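Local coordinates for A-adding tRNA nucleotidyltransferase (Aquifex aeolicus, PDB 4WBY), which adds the terminal adenosine to tRNAs that end in CC, using ATP and magnesium to complete the CCA terminus, at residues E60-H65 / A78-G83; R26-G31 / V49-A54; E7-I12 / K41-V46. All coordinates share one frame; numbering follows the deposited sequence.

All three contacts belong to the head of this tRNA nucleotidyltransferase, and all reach its mixed beta sheet. Interaction 2 is made inside the sheet, where strands 26-30 and 45-51 pair through their backbones; it is largely buried, with partly exposed Arg26 and Glu51 at its polar end. Interactions 1 and 3 lay helices 54-65 and 7-22 against the sheet. Both are buried packing at heart, but interaction 1 has no hydrogen bond across it, whereas interaction 3 adds an asparagine at the partly exposed edge of the contact. Strand 45-51 is common to interactions 2 and 3. Ile12 joins interactions 3 and 1, its CD1 packing on both His65 and Ile82.

Interaction 1. Residues E60-H65 / A78-G83; sequences ELARRH and AHLKIG
The imidazole of His65 carries Ile82 CD1 over one face, 3.8 Å from the ring centroid and 19° off the ring normal, a CH-pi contact in which the methyl sits off-centre, nearest to CG at 3.6 Å. At the ring edge, in its plane, lies the carbonyl oxygen of Leu61, one turn back along the helix, while NE2 is hydrogen-bonded to Glu15 of helix 7-22. Ile82 has CG1 anti to its carbonyl carbon, and the extended second torsion (173°) then carries CD1 out over the ring; its CG2 reaches only the rim, at ND1.

The rest is aliphatic. Leu61 CD2 touches Leu80 and Ile82, standing 4.2 Å from Leu80 CD1 and 4.1 Å from Ile82 CD1. Leu80 CD1 in turn meets Ala62 CB at 4.0 Å and lies near Ala62 CA as well, so the methyl reaches the helix backbone itself. The axes of 60-65 and 78-82 make an angle of 25°, the helix laid on the sheet of the nucleotidyltransferase head, and Phe89 and Leu87 of the next strand, 85-91, continue the apolar layer around Leu61.

Arg63 and Arg64 make no contact with the strand segment. Arg63 grips Glu60 side-on, NE to OE1 and NH2 to OE2, the latter on the syn side; Arg64 NE reaches the same OE2 from the anti side at 2.7 Å. Arg64 NH2 goes on to a salt bridge with Glu22.

The chemistry is therefore divided: charges are paired with one another on the helix and, through Arg64, with Glu22, and no hydrogen bond crosses to the strand. Helix and sheet are held by methyl groups and one ring face, and the imidazole's NE2 is bonded to Glu15, which probably fixes the ring's rotation.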
ATOM      1  N   GLU A  60       2.394   6.090  31.637  1.00 18.09           N
ATOM      2  CA  GLU A  60       1.359   6.174  32.662  1.00 18.61           C
ATOM      3  C   GLU A  60       0.041   5.573  32.174  1.00 16.52           C
ATOM      4  O   GLU A  60      -0.632   4.856  32.916  1.00 17.98           O
ATOM      5  CB  GLU A  60       1.160   7.621  33.105  1.00 19.46           C
ATOM      6  CG  GLU A  60       0.007   7.826  34.091  1.00 22.92           C
ATOM      7  CD  GLU A  60       0.200   7.091  35.416  1.00 29.73           C
ATOM      8  OE1 GLU A  60       1.343   6.705  35.743  1.00 32.16           O
ATOM      9  OE2 GLU A  60      -0.801   6.901  36.138  1.00 33.28           O
ATOM     10  N   LEU A  61      -0.339   5.873  30.935  1.00 15.39           N
ATOM     11  CA  LEU A  61      -1.519   5.249  30.357  1.00 15.71           C
ATOM     12  C   LEU A  61      -1.373   3.723  30.357  1.00 16.16           C
ATOM     13  O   LEU A  61      -2.307   2.991  30.711  1.00 16.93           O
ATOM     14  CB  LEU A  61      -1.762   5.767  28.932  1.00 14.66           C
ATOM     15  CG  LEU A  61      -3.005   5.221  28.221  1.00 14.94           C
ATOM     16  CD1 LEU A  61      -4.293   5.720  28.890  1.00 16.03           C
ATOM     17  CD2 LEU A  61      -2.994   5.563  26.721  1.00 16.73           C
ATOM     18  N   ALA A  62      -0.194   3.248  29.978  1.00 16.56           N
ATOM     19  CA  ALA A  62       0.063   1.811  29.928  1.00 16.35           C
ATOM     20  C   ALA A  62      -0.035   1.168  31.310  1.00 16.63           C
ATOM     21  O   ALA A  62      -0.583   0.077  31.451  1.00 17.68           O
ATOM     22  CB  ALA A  62       1.421   1.545  29.325  1.00 17.37           C
ATOM     23  N   ARG A  63       0.510   1.842  32.319  1.00 18.55           N
ATOM     24  CA  ARG A  63       0.444   1.353  33.692  1.00 19.83           C
ATOM     25  C   ARG A  63      -1.011   1.193  34.143  1.00 19.17           C
ATOM     26  O   ARG A  63      -1.398   0.172  34.735  1.00 20.03           O
ATOM     27  CB  ARG A  63       1.186   2.311  34.628  1.00 24.73           C
ATOM     28  CG  ARG A  63       1.221   1.851  36.071  1.00 30.85           C
ATOM     29  CD  ARG A  63       1.726   2.949  37.011  1.00 35.02           C
ATOM     30  NE  ARG A  63       0.757   4.032  37.159  1.00 36.33           N
ATOM     31  CZ  ARG A  63      -0.294   3.984  37.969  1.00 38.99           C
ATOM     32  NH1 ARG A  63      -0.505   2.906  38.709  1.00 42.78           N
ATOM     33  NH2 ARG A  63      -1.131   5.011  38.045  1.00 39.17           N
ATOM     34  N   ARG A  64      -1.826   2.199  33.847  1.00 18.30           N
ATOM     35  CA  ARG A  64      -3.219   2.150  34.263  1.00 19.65           C
ATOM     36  C   ARG A  64      -3.986   1.029  33.577  1.00 18.83           C
ATOM     37  O   ARG A  64      -4.906   0.455  34.167  1.00 21.96           O
ATOM     38  CB  ARG A  64      -3.894   3.489  34.000  1.00 20.62           C
ATOM     39  CG  ARG A  64      -3.291   4.597  34.825  1.00 21.02           C
ATOM     40  CD  ARG A  64      -4.027   5.904  34.638  1.00 25.34           C
ATOM     41  NE  ARG A  64      -3.316   6.987  35.304  1.00 28.77           N
ATOM     42  CZ  ARG A  64      -3.804   8.209  35.485  1.00 33.92           C
ATOM     43  NH1 ARG A  64      -5.022   8.514  35.063  1.00 36.53           N
ATOM     44  NH2 ARG A  64      -3.073   9.125  36.099  1.00 35.81           N
ATOM     45  N   HIS A  65      -3.600   0.702  32.343  1.00 16.91           N
ATOM     46  CA  HIS A  65      -4.286  -0.353  31.600  1.00 17.06           C
ATOM     47  C   HIS A  65      -3.607  -1.719  31.691  1.00 17.89           C
ATOM     48  O   HIS A  65      -4.107  -2.697  31.138  1.00 19.47           O
ATOM     49  CB  HIS A  65      -4.447   0.071  30.141  1.00 16.31           C
ATOM     50  CG  HIS A  65      -5.518   1.094  29.958  1.00 16.03           C
ATOM     51  ND1 HIS A  65      -6.819   0.755  29.654  1.00 18.89           N
ATOM     52  CD2 HIS A  65      -5.503   2.444  30.102  1.00 16.79           C
ATOM     53  CE1 HIS A  65      -7.551   1.854  29.583  1.00 19.17           C
ATOM     54  NE2 HIS A  65      -6.777   2.889  29.858  1.00 18.46           N
ATOM     55  N   ALA A  78       6.590   6.555  21.904  1.00 16.78           N
ATOM     56  CA  ALA A  78       6.273   5.281  22.545  1.00 16.97           C
ATOM     57  C   ALA A  78       5.049   4.651  21.896  1.00 17.04           C
ATOM     58  O   ALA A  78       4.166   5.351  21.412  1.00 18.25           O
ATOM     59  CB  ALA A  78       6.043   5.468  24.043  1.00 19.06           C
ATOM     60  N   HIS A  79       5.003   3.328  21.900  1.00 17.76           N
ATOM     61  CA  HIS A  79       3.896   2.584  21.316  1.00 19.48           C
ATOM     62  C   HIS A  79       3.331   1.607  22.328  1.00 17.49           C
ATOM     63  O   HIS A  79       4.074   1.029  23.129  1.00 17.77           O
ATOM     64  CB  HIS A  79       4.346   1.831  20.055  1.00 25.35           C
ATOM     65  CG  HIS A  79       4.909   2.716  18.988  1.00 33.89           C
ATOM     66  ND1 HIS A  79       6.180   3.245  19.052  1.00 39.57           N
ATOM     67  CD2 HIS A  79       4.372   3.168  17.830  1.00 38.99           C
ATOM     68  CE1 HIS A  79       6.404   3.979  17.977  1.00 40.93           C
ATOM     69  NE2 HIS A  79       5.323   3.949  17.219  1.00 40.80           N
ATOM     70  N   LEU A  80       2.010   1.448  22.312  1.00 16.15           N
ATOM     71  CA  LEU A  80       1.345   0.438  23.130  1.00 15.62           C
ATOM     72  C   LEU A  80       0.027   0.060  22.478  1.00 15.59           C
ATOM     73  O   LEU A  80      -0.453   0.745  21.572  1.00 18.43           O
ATOM     74  CB  LEU A  80       1.118   0.932  24.564  1.00 17.01           C
ATOM     75  CG  LEU A  80       0.273   2.195  24.695  1.00 17.17           C
ATOM     76  CD1 LEU A  80      -0.600   2.163  25.938  1.00 23.10           C
ATOM     77  CD2 LEU A  80       1.177   3.416  24.734  1.00 24.31           C
ATOM     78  N   LYS A  81      -0.536  -1.055  22.918  1.00 17.20           N
ATOM     79  CA  LYS A  81      -1.800  -1.535  22.396  1.00 17.04           C
ATOM     80  C   LYS A  81      -2.753  -1.735  23.566  1.00 16.69           C
ATOM     81  O   LYS A  81      -2.377  -2.314  24.581  1.00 19.20           O
ATOM     82  CB  LYS A  81      -1.606  -2.841  21.620  1.00 20.38           C
ATOM     83  CG  LYS A  81      -2.850  -3.314  20.873  1.00 26.52           C
ATOM     84  CD  LYS A  81      -2.564  -4.526  19.991  1.00 31.45           C
ATOM     85  CE  LYS A  81      -3.801  -4.939  19.201  1.00 35.61           C
ATOM     86  NZ  LYS A  81      -3.537  -6.077  18.272  1.00 38.89           N
ATOM     87  N   ILE A  82      -3.974  -1.237  23.429  1.00 17.04           N
ATOM     88  CA  ILE A  82      -5.005  -1.456  24.430  1.00 17.87           C
ATOM     89  C   ILE A  82      -6.212  -2.055  23.714  1.00 18.66           C
ATOM     90  O   ILE A  82      -6.842  -1.397  22.888  1.00 18.68           O
ATOM     91  CB  ILE A  82      -5.397  -0.151  25.161  1.00 18.39           C
ATOM     92  CG1 ILE A  82      -4.200   0.416  25.925  1.00 20.26           C
ATOM     93  CG2 ILE A  82      -6.534  -0.422  26.138  1.00 21.83           C
ATOM     94  CD1 ILE A  82      -4.456   1.784  26.546  1.00 23.27           C
ATOM     95  N   GLY A  83      -6.520  -3.310  24.020  1.00 19.33           N
ATOM     96  CA  GLY A  83      -7.546  -4.025  23.281  1.00 21.87           C
ATOM     97  C   GLY A  83      -7.187  -4.008  21.802  1.00 22.02           C
ATOM     98  O   GLY A  83      -6.070  -4.348  21.428  1.00 22.06           O
TER

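Interaction 2. Residues R26-G31 / V49-A54; sequences RAYIVG and VVEGNA
Arg26-Val30 and Val49-Glu51 pair as antiparallel neighbours within the mixed sheet of the nucleotidyltransferase head, the fold that holds the active site. Strand 26-30 leads through Gly31 into helix 32-38, whose first residues bind ATP; strand 45-51 carries Asp45 and Asp47, the inferred magnesium ligands. Tyr28 and Val49 form a hydrogen-bonded pair, Tyr28 N to Val49 O at 2.9 Å and Val49 N to Tyr28 O at 2.8 Å. Ala27 and Val50, a non-hydrogen-bonded pair, point to the sheet's other face. Val49 CG2 packs 3.5 Å from Val30 CG2, the side chains crossing at about a right angle.

On the face with Tyr28, two hydrogen bonds form a chain through the phenol oxygen. The OH donates to Glu51 OE1 at 2.8 Å, from above the carboxylate plane, and accepts from Arg26 NE at 2.9 Å, lying in the guanidinium plane. Ring and carboxylate planes stand 88° apart. Arg26 and Glu51 run side by side, their charged atoms apart, linked by the hydroxyl. Each has a second partner, Glu132 for Arg26 NH2 and the backbone N of Leu111 for Glu51 OE2.

A phenylalanine at Tyr28 would probably leave Glu51 OE1 without this donor and Arg26 NE without its acceptor. The bend at Arg26's third torsion (67°) turns NE toward Tyr28 OH. Arg26 CB lies 3.5 Å from Glu51 OE1.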
ATOM      1  N   ARG A  26      -0.155  19.006  27.024  1.00 21.53           N
ATOM      2  CA  ARG A  26      -1.296  18.954  26.111  1.00 19.38           C
ATOM      3  C   ARG A  26      -1.101  17.839  25.107  1.00 16.27           C
ATOM      4  O   ARG A  26       0.031  17.522  24.737  1.00 18.24           O
ATOM      5  CB  ARG A  26      -1.496  20.287  25.384  1.00 18.86           C
ATOM      6  CG  ARG A  26      -1.849  21.418  26.332  1.00 22.99           C
ATOM      7  CD  ARG A  26      -2.128  22.725  25.601  1.00 23.97           C
ATOM      8  NE  ARG A  26      -3.338  22.654  24.787  1.00 25.36           N
ATOM      9  CZ  ARG A  26      -4.572  22.763  25.265  1.00 27.92           C
ATOM     10  NH1 ARG A  26      -4.775  22.935  26.566  1.00 30.15           N
ATOM     11  NH2 ARG A  26      -5.607  22.701  24.442  1.00 28.94           N
ATOM     12  N   ALA A  27      -2.206  17.244  24.669  1.00 15.03           N
ATOM     13  CA  ALA A  27      -2.155  16.122  23.742  1.00 14.96           C
ATOM     14  C   ALA A  27      -3.211  16.251  22.657  1.00 13.63           C
ATOM     15  O   ALA A  27      -4.290  16.823  22.880  1.00 15.05           O
ATOM     16  CB  ALA A  27      -2.332  14.799  24.490  1.00 17.23           C
ATOM     17  N   TYR A  28      -2.907  15.671  21.501  1.00 13.77           N
ATOM     18  CA  TYR A  28      -3.719  15.810  20.297  1.00 13.89           C
ATOM     19  C   TYR A  28      -3.671  14.541  19.468  1.00 12.89           C
ATOM     20  O   TYR A  28      -2.627  13.919  19.354  1.00 14.84           O
ATOM     21  CB  TYR A  28      -3.220  16.978  19.429  1.00 15.42           C
ATOM     22  CG  TYR A  28      -2.961  18.253  20.187  1.00 14.13           C
ATOM     23  CD1 TYR A  28      -3.929  19.252  20.262  1.00 16.95           C
ATOM     24  CD2 TYR A  28      -1.753  18.454  20.843  1.00 16.44           C
ATOM     25  CE1 TYR A  28      -3.691  20.419  20.971  1.00 17.32           C
ATOM     26  CE2 TYR A  28      -1.507  19.606  21.540  1.00 18.47           C
ATOM     27  CZ  TYR A  28      -2.465  20.590  21.595  1.00 18.93           C
ATOM     28  OH  TYR A  28      -2.186  21.735  22.302  1.00 21.61           O
ATOM     29  N   ILE A  29      -4.795  14.161  18.875  1.00 13.12           N
ATOM     30  CA  ILE A  29      -4.779  13.148  17.821  1.00 12.44           C
ATOM     31  C   ILE A  29      -4.316  13.861  16.556  1.00 12.12           C
ATOM     32  O   ILE A  29      -4.748  14.982  16.303  1.00 13.89           O
ATOM     33  CB  ILE A  29      -6.161  12.511  17.618  1.00 13.38           C
ATOM     34  CG1 ILE A  29      -6.610  11.817  18.898  1.00 15.17           C
ATOM     35  CG2 ILE A  29      -6.136  11.520  16.460  1.00 13.86           C
ATOM     36  CD1 ILE A  29      -8.082  11.457  18.908  1.00 17.17           C
ATOM     37  N   VAL A  30      -3.417  13.253  15.779  1.00 12.56           N
ATOM     38  CA  VAL A  30      -2.807  13.974  14.650  1.00 12.91           C
ATOM     39  C   VAL A  30      -2.705  13.174  13.353  1.00 14.83           C
ATOM     40  O   VAL A  30      -2.606  11.949  13.369  1.00 19.35           O
ATOM     41  CB  VAL A  30      -1.374  14.448  14.966  0.50 13.73           C
ATOM     42  CG1 VAL A  30      -1.350  15.364  16.181  0.50 16.91           C
ATOM     43  CG2 VAL A  30      -0.453  13.252  15.153  0.50 13.32           C
ATOM     44  N   GLY A  31      -2.741  13.895  12.233  1.00 13.98           N
ATOM     45  CA  GLY A  31      -2.222  13.408  10.970  1.00 14.50           C
ATOM     46  C   GLY A  31      -3.174  12.592  10.132  1.00 13.44           C
ATOM     47  O   GLY A  31      -4.355  12.921  10.015  1.00 14.45           O
ATOM     48  N   VAL A  49       0.147  13.375  19.356  1.00 14.72           N
ATOM     49  CA  VAL A  49       1.298  14.232  19.587  1.00 15.19           C
ATOM     50  C   VAL A  49       1.111  14.900  20.937  1.00 15.09           C
ATOM     51  O   VAL A  49       0.006  15.344  21.285  1.00 16.07           O
ATOM     52  CB  VAL A  49       1.493  15.281  18.466  1.00 16.87           C
ATOM     53  CG1 VAL A  49       2.428  16.415  18.907  1.00 19.01           C
ATOM     54  CG2 VAL A  49       2.048  14.610  17.230  1.00 19.61           C
ATOM     55  N   VAL A  50       2.190  14.937  21.707  1.00 15.74           N
ATOM     56  CA  VAL A  50       2.176  15.531  23.030  1.00 16.69           C
ATOM     57  C   VAL A  50       3.098  16.731  23.042  1.00 17.53           C
ATOM     58  O   VAL A  50       4.235  16.644  22.586  1.00 17.40           O
ATOM     59  CB  VAL A  50       2.620  14.514  24.104  1.00 17.77           C
ATOM     60  CG1 VAL A  50       2.597  15.136  25.517  1.00 19.40           C
ATOM     61  CG2 VAL A  50       1.748  13.257  24.032  1.00 19.93           C
ATOM     62  N   GLU A  51       2.606  17.859  23.538  1.00 17.62           N
ATOM     63  CA  GLU A  51       3.477  18.989  23.801  1.00 19.55           C
ATOM     64  C   GLU A  51       4.079  18.739  25.169  1.00 23.03           C
ATOM     65  O   GLU A  51       3.489  19.092  26.189  1.00 29.25           O
ATOM     66  CB  GLU A  51       2.713  20.315  23.738  1.00 19.78           C
ATOM     67  CG  GLU A  51       2.332  20.724  22.306  1.00 20.31           C
ATOM     68  CD  GLU A  51       1.386  21.918  22.243  1.00 21.27           C
ATOM     69  OE1 GLU A  51       0.492  22.034  23.096  1.00 24.67           O
ATOM     70  OE2 GLU A  51       1.537  22.753  21.330  1.00 22.26           O
ATOM     71  N   GLY A  52       5.243  18.094  25.178  1.00 21.52           N
ATOM     72  CA  GLY A  52       5.856  17.618  26.401  1.00 22.88           C
ATOM     73  C   GLY A  52       6.295  16.173  26.251  1.00 21.04           C
ATOM     74  O   GLY A  52       6.370  15.653  25.140  1.00 20.57           O
ATOM     75  N   ASN A  53       6.584  15.521  27.371  1.00 21.42           N
ATOM     76  CA  ASN A  53       7.168  14.186  27.341  1.00 21.97           C
ATOM     77  C   ASN A  53       6.154  13.087  27.007  1.00 20.51           C
ATOM     78  O   ASN A  53       5.482  12.550  27.895  1.00 21.42           O
ATOM     79  CB  ASN A  53       7.848  13.893  28.679  1.00 25.39           C
ATOM     80  CG  ASN A  53       8.781  12.702  28.608  1.00 28.23           C
ATOM     81  OD1 ASN A  53       8.526  11.747  27.877  1.00 28.42           O
ATOM     82  ND2 ASN A  53       9.872  12.753  29.364  1.00 30.96           N
ATOM     83  N   ALA A  54       6.068  12.751  25.724  1.00 19.61           N
ATOM     84  CA  ALA A  54       5.129  11.739  25.238  1.00 17.43           C
ATOM     85  C   ALA A  54       5.381  10.362  25.835  1.00 17.66           C
ATOM     86  O   ALA A  54       4.449   9.605  26.087  1.00 17.71           O
ATOM     87  CB  ALA A  54       5.193  11.656  23.731  1.00 17.17           C
TER

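Interaction 3. Residues E7-I12 / K41-V46; sequences ENIEEI and KEVWDV. With SO4 (sulfate ion), chain F.
Asn8 ND2 donates to Val43 O at 2.8 Å with a fairly straight N-H...O angle of 160°, tying the first turn of helix 7-22 to the loop that enters strand 45-51 of the nucleotidyltransferase head. The other end of the amide reaches the same residue through water: water 1 donates to Asn8 OD1 at 2.7 Å and accepts from Val43 N. Val43 O is thus bound directly and Val43 N through the water, by the two ends of one amide. The first torsion of Asn8 (69°) sets CG between N and the carbonyl carbon. ND2 lies 3.2 Å above one face of the Trp44 indole, offset toward the rim, with amide and ring planes 77° apart; Asn8 CB adds a contact near CH2.

Beside this polar contact, Ile9 packs on Val43 and Val46, the latter next in sequence to Asp45, probably a magnesium ligand, whose side chain takes no part. Glu7 N also holds a sulfate ion, probably picked up from the crystallisation solution, through O4 at 2.8 Å. Ile9 CD1 bridges the two valines, 3.6 Å from Val46 CG2 and a tight 3.3 Å from Val43 CG2.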
ATOM      1  N   GLU A   7     -16.567   6.535  18.544  1.00 18.30           N
ATOM      2  CA  GLU A   7     -16.918   5.835  19.772  1.00 19.30           C
ATOM      3  C   GLU A   7     -15.843   4.844  20.206  1.00 17.57           C
ATOM      4  O   GLU A   7     -15.645   4.646  21.401  1.00 19.95           O
ATOM      5  CB  GLU A   7     -18.262   5.114  19.611  1.00 28.40           C
ATOM      6  CG  GLU A   7     -19.459   6.045  19.702  1.00 36.74           C
ATOM      7  CD  GLU A   7     -20.784   5.304  19.812  1.00 47.86           C
ATOM      8  OE1 GLU A   7     -21.817   5.885  19.425  1.00 52.07           O
ATOM      9  OE2 GLU A   7     -20.793   4.150  20.292  1.00 51.58           O
ATOM     10  N   ASN A   8     -15.137   4.227  19.258  1.00 17.49           N
ATOM     11  CA  ASN A   8     -14.154   3.222  19.656  1.00 18.81           C
ATOM     12  C   ASN A   8     -12.867   3.826  20.226  1.00 17.33           C
ATOM     13  O   ASN A   8     -12.078   3.120  20.839  1.00 21.32           O
ATOM     14  CB  ASN A   8     -13.825   2.284  18.487  1.00 19.64           C
ATOM     15  CG  ASN A   8     -13.062   2.973  17.382  1.00 17.82           C
ATOM     16  OD1 ASN A   8     -13.398   4.087  16.990  1.00 19.96           O
ATOM     17  ND2 ASN A   8     -12.029   2.306  16.863  1.00 20.83           N
ATOM     18  N   ILE A   9     -12.679   5.135  20.044  1.00 15.23           N
ATOM     19  CA  ILE A   9     -11.488   5.852  20.507  1.00 16.15           C
ATOM     20  C   ILE A   9     -11.800   6.775  21.695  1.00 14.90           C
ATOM     21  O   ILE A   9     -10.905   7.197  22.412  1.00 15.17           O
ATOM     22  CB  ILE A   9     -10.893   6.702  19.347  1.00 17.01           C
ATOM     23  CG1 ILE A   9     -10.502   5.801  18.177  1.00 21.05           C
ATOM     24  CG2 ILE A   9      -9.681   7.528  19.777  1.00 24.21           C
ATOM     25  CD1 ILE A   9     -10.066   6.594  16.993  1.00 25.65           C
ATOM     26  N   GLU A  10     -13.081   7.058  21.910  1.00 14.29           N
ATOM     27  CA  GLU A  10     -13.514   8.064  22.879  1.00 15.86           C
ATOM     28  C   GLU A  10     -12.969   7.851  24.295  1.00 15.61           C
ATOM     29  O   GLU A  10     -12.442   8.786  24.900  1.00 15.76           O
ATOM     30  CB  GLU A  10     -15.048   8.112  22.898  1.00 18.14           C
ATOM     31  CG  GLU A  10     -15.671   8.772  24.123  1.00 21.05           C
ATOM     32  CD  GLU A  10     -15.630  10.295  24.091  1.00 21.74           C
ATOM     33  OE1 GLU A  10     -15.053  10.875  23.146  1.00 23.06           O
ATOM     34  OE2 GLU A  10     -16.188  10.915  25.028  1.00 24.03           O
ATOM     35  N   GLU A  11     -13.071   6.639  24.831  1.00 16.45           N
ATOM     36  CA  GLU A  11     -12.624   6.411  26.210  1.00 17.72           C
ATOM     37  C   GLU A  11     -11.139   6.712  26.389  1.00 15.91           C
ATOM     38  O   GLU A  11     -10.741   7.397  27.337  1.00 17.75           O
ATOM     39  CB  GLU A  11     -12.918   4.975  26.652  1.00 22.19           C
ATOM     40  CG  GLU A  11     -14.385   4.678  26.887  1.00 31.88           C
ATOM     41  CD  GLU A  11     -14.612   3.354  27.603  1.00 42.56           C
ATOM     42  OE1 GLU A  11     -13.618   2.682  27.958  1.00 44.53           O
ATOM     43  OE2 GLU A  11     -15.786   2.983  27.808  1.00 49.54           O
ATOM     44  N   ILE A  12     -10.315   6.228  25.467  1.00 15.28           N
ATOM     45  CA  ILE A  12      -8.882   6.467  25.550  1.00 15.95           C
ATOM     46  C   ILE A  12      -8.550   7.938  25.277  1.00 15.43           C
ATOM     47  O   ILE A  12      -7.701   8.516  25.951  1.00 14.77           O
ATOM     48  CB  ILE A  12      -8.106   5.542  24.577  1.00 17.71           C
ATOM     49  CG1 ILE A  12      -8.160   4.095  25.073  1.00 22.85           C
ATOM     50  CG2 ILE A  12      -6.648   5.984  24.437  1.00 20.61           C
ATOM     51  CD1 ILE A  12      -7.545   3.887  26.455  1.00 26.65           C
ATOM     52  N   LYS A  41     -13.878   6.771   8.046  1.00 14.97           N
ATOM     53  CA  LYS A  41     -13.308   5.434   8.126  1.00 14.83           C
ATOM     54  C   LYS A  41     -13.207   4.964   9.567  1.00 17.31           C
ATOM     55  O   LYS A  41     -12.978   5.763  10.478  1.00 23.39           O
ATOM     56  CB  LYS A  41     -11.930   5.413   7.471  1.00 16.96           C
ATOM     57  CG  LYS A  41     -11.994   5.714   5.977  1.00 22.74           C
ATOM     58  CD  LYS A  41     -10.641   6.092   5.395  1.00 27.44           C
ATOM     59  CE  LYS A  41      -9.646   4.962   5.497  1.00 29.94           C
ATOM     60  NZ  LYS A  41     -10.003   3.844   4.587  1.00 35.53           N
ATOM     61  N   GLU A  42     -13.388   3.663   9.766  1.00 19.08           N
ATOM     62  CA  GLU A  42     -13.119   3.039  11.052  1.00 22.84           C
ATOM     63  C   GLU A  42     -11.620   3.044  11.307  1.00 21.34           C
ATOM     64  O   GLU A  42     -10.849   2.566  10.480  1.00 24.36           O
ATOM     65  CB  GLU A  42     -13.679   1.613  11.065  1.00 31.07           C
ATOM     66  CG  GLU A  42     -13.565   0.885  12.382  1.00 41.35           C
ATOM     67  CD  GLU A  42     -14.230  -0.485  12.343  1.00 47.83           C
ATOM     68  OE1 GLU A  42     -15.141  -0.684  11.508  1.00 51.66           O
ATOM     69  OE2 GLU A  42     -13.836  -1.364  13.135  1.00 50.82           O
ATOM     70  N   VAL A  43     -11.196   3.605  12.434  1.00 19.21           N
ATOM     71  CA  VAL A  43      -9.771   3.703  12.727  1.00 19.46           C
ATOM     72  C   VAL A  43      -9.401   2.972  14.020  1.00 18.06           C
ATOM     73  O   VAL A  43     -10.027   3.168  15.065  1.00 21.44           O
ATOM     74  CB  VAL A  43      -9.331   5.176  12.824  1.00 25.39           C
ATOM     75  CG1 VAL A  43      -9.360   5.827  11.457  1.00 25.42           C
ATOM     76  CG2 VAL A  43     -10.258   5.922  13.735  1.00 29.69           C
ATOM     77  N   TRP A  44      -8.386   2.116  13.940  1.00 18.16           N
ATOM     78  CA  TRP A  44      -7.927   1.384  15.116  1.00 17.85           C
ATOM     79  C   TRP A  44      -6.493   1.704  15.487  1.00 19.67           C
ATOM     80  O   TRP A  44      -6.018   1.282  16.541  1.00 23.88           O
ATOM     81  CB  TRP A  44      -8.085  -0.121  14.899  1.00 19.35           C
ATOM     82  CG  TRP A  44      -9.516  -0.501  14.851  1.00 22.00           C
ATOM     83  CD1 TRP A  44     -10.273  -0.724  13.736  1.00 25.72           C
ATOM     84  CD2 TRP A  44     -10.394  -0.644  15.970  1.00 24.74           C
ATOM     85  NE1 TRP A  44     -11.565  -1.020  14.097  1.00 27.46           N
ATOM     86  CE2 TRP A  44     -11.665  -0.980  15.464  1.00 27.43           C
ATOM     87  CE3 TRP A  44     -10.225  -0.537  17.355  1.00 27.14           C
ATOM     88  CZ2 TRP A  44     -12.763  -1.201  16.293  1.00 28.80           C
ATOM     89  CZ3 TRP A  44     -11.314  -0.761  18.176  1.00 29.70           C
ATOM     90  CH2 TRP A  44     -12.566  -1.091  17.644  1.00 29.26           C
ATOM     91  N   ASP A  45      -5.818   2.447  14.617  1.00 18.91           N
ATOM     92  CA  ASP A  45      -4.451   2.885  14.846  1.00 20.05           C
ATOM     93  C   ASP A  45      -4.493   4.385  15.076  1.00 20.37           C
ATOM     94  O   ASP A  45      -4.764   5.150  14.151  1.00 26.14           O
ATOM     95  CB  ASP A  45      -3.548   2.540  13.651  1.00 24.75           C
ATOM     96  CG  ASP A  45      -3.313   1.040  13.486  1.00 32.31           C
ATOM     97  OD1 ASP A  45      -4.017   0.226  14.121  1.00 34.95           O
ATOM     98  OD2 ASP A  45      -2.419   0.672  12.698  1.00 39.86           O
ATOM     99  N   VAL A  46      -4.261   4.806  16.314  1.00 16.25           N
ATOM    100  CA  VAL A  46      -4.386   6.207  16.668  1.00 16.50           C
ATOM    101  C   VAL A  46      -3.038   6.796  17.044  1.00 15.19           C
ATOM    102  O   VAL A  46      -2.324   6.243  17.892  1.00 16.88           O
ATOM    103  CB  VAL A  46      -5.374   6.399  17.838  1.00 18.37           C
ATOM    104  CG1 VAL A  46      -5.659   7.881  18.091  1.00 17.88           C
ATOM    105  CG2 VAL A  46      -6.671   5.650  17.569  1.00 21.66           C
TER
HETATM  106  S   SO4 F2005     -18.401   6.500  15.394  1.00 39.23           S
HETATM  107  O1  SO4 F2005     -17.495   7.398  14.669  1.00 39.98           O
HETATM  108  O2  SO4 F2005     -19.689   6.447  14.701  1.00 42.70           O
HETATM  109  O3  SO4 F2005     -17.810   5.161  15.439  1.00 48.04           O
HETATM  110  O4  SO4 F2005     -18.612   6.991  16.750  1.00 38.56           O
HETATM  111  O   HOH W   1     -13.358   4.419  14.296  1.00 28.00           O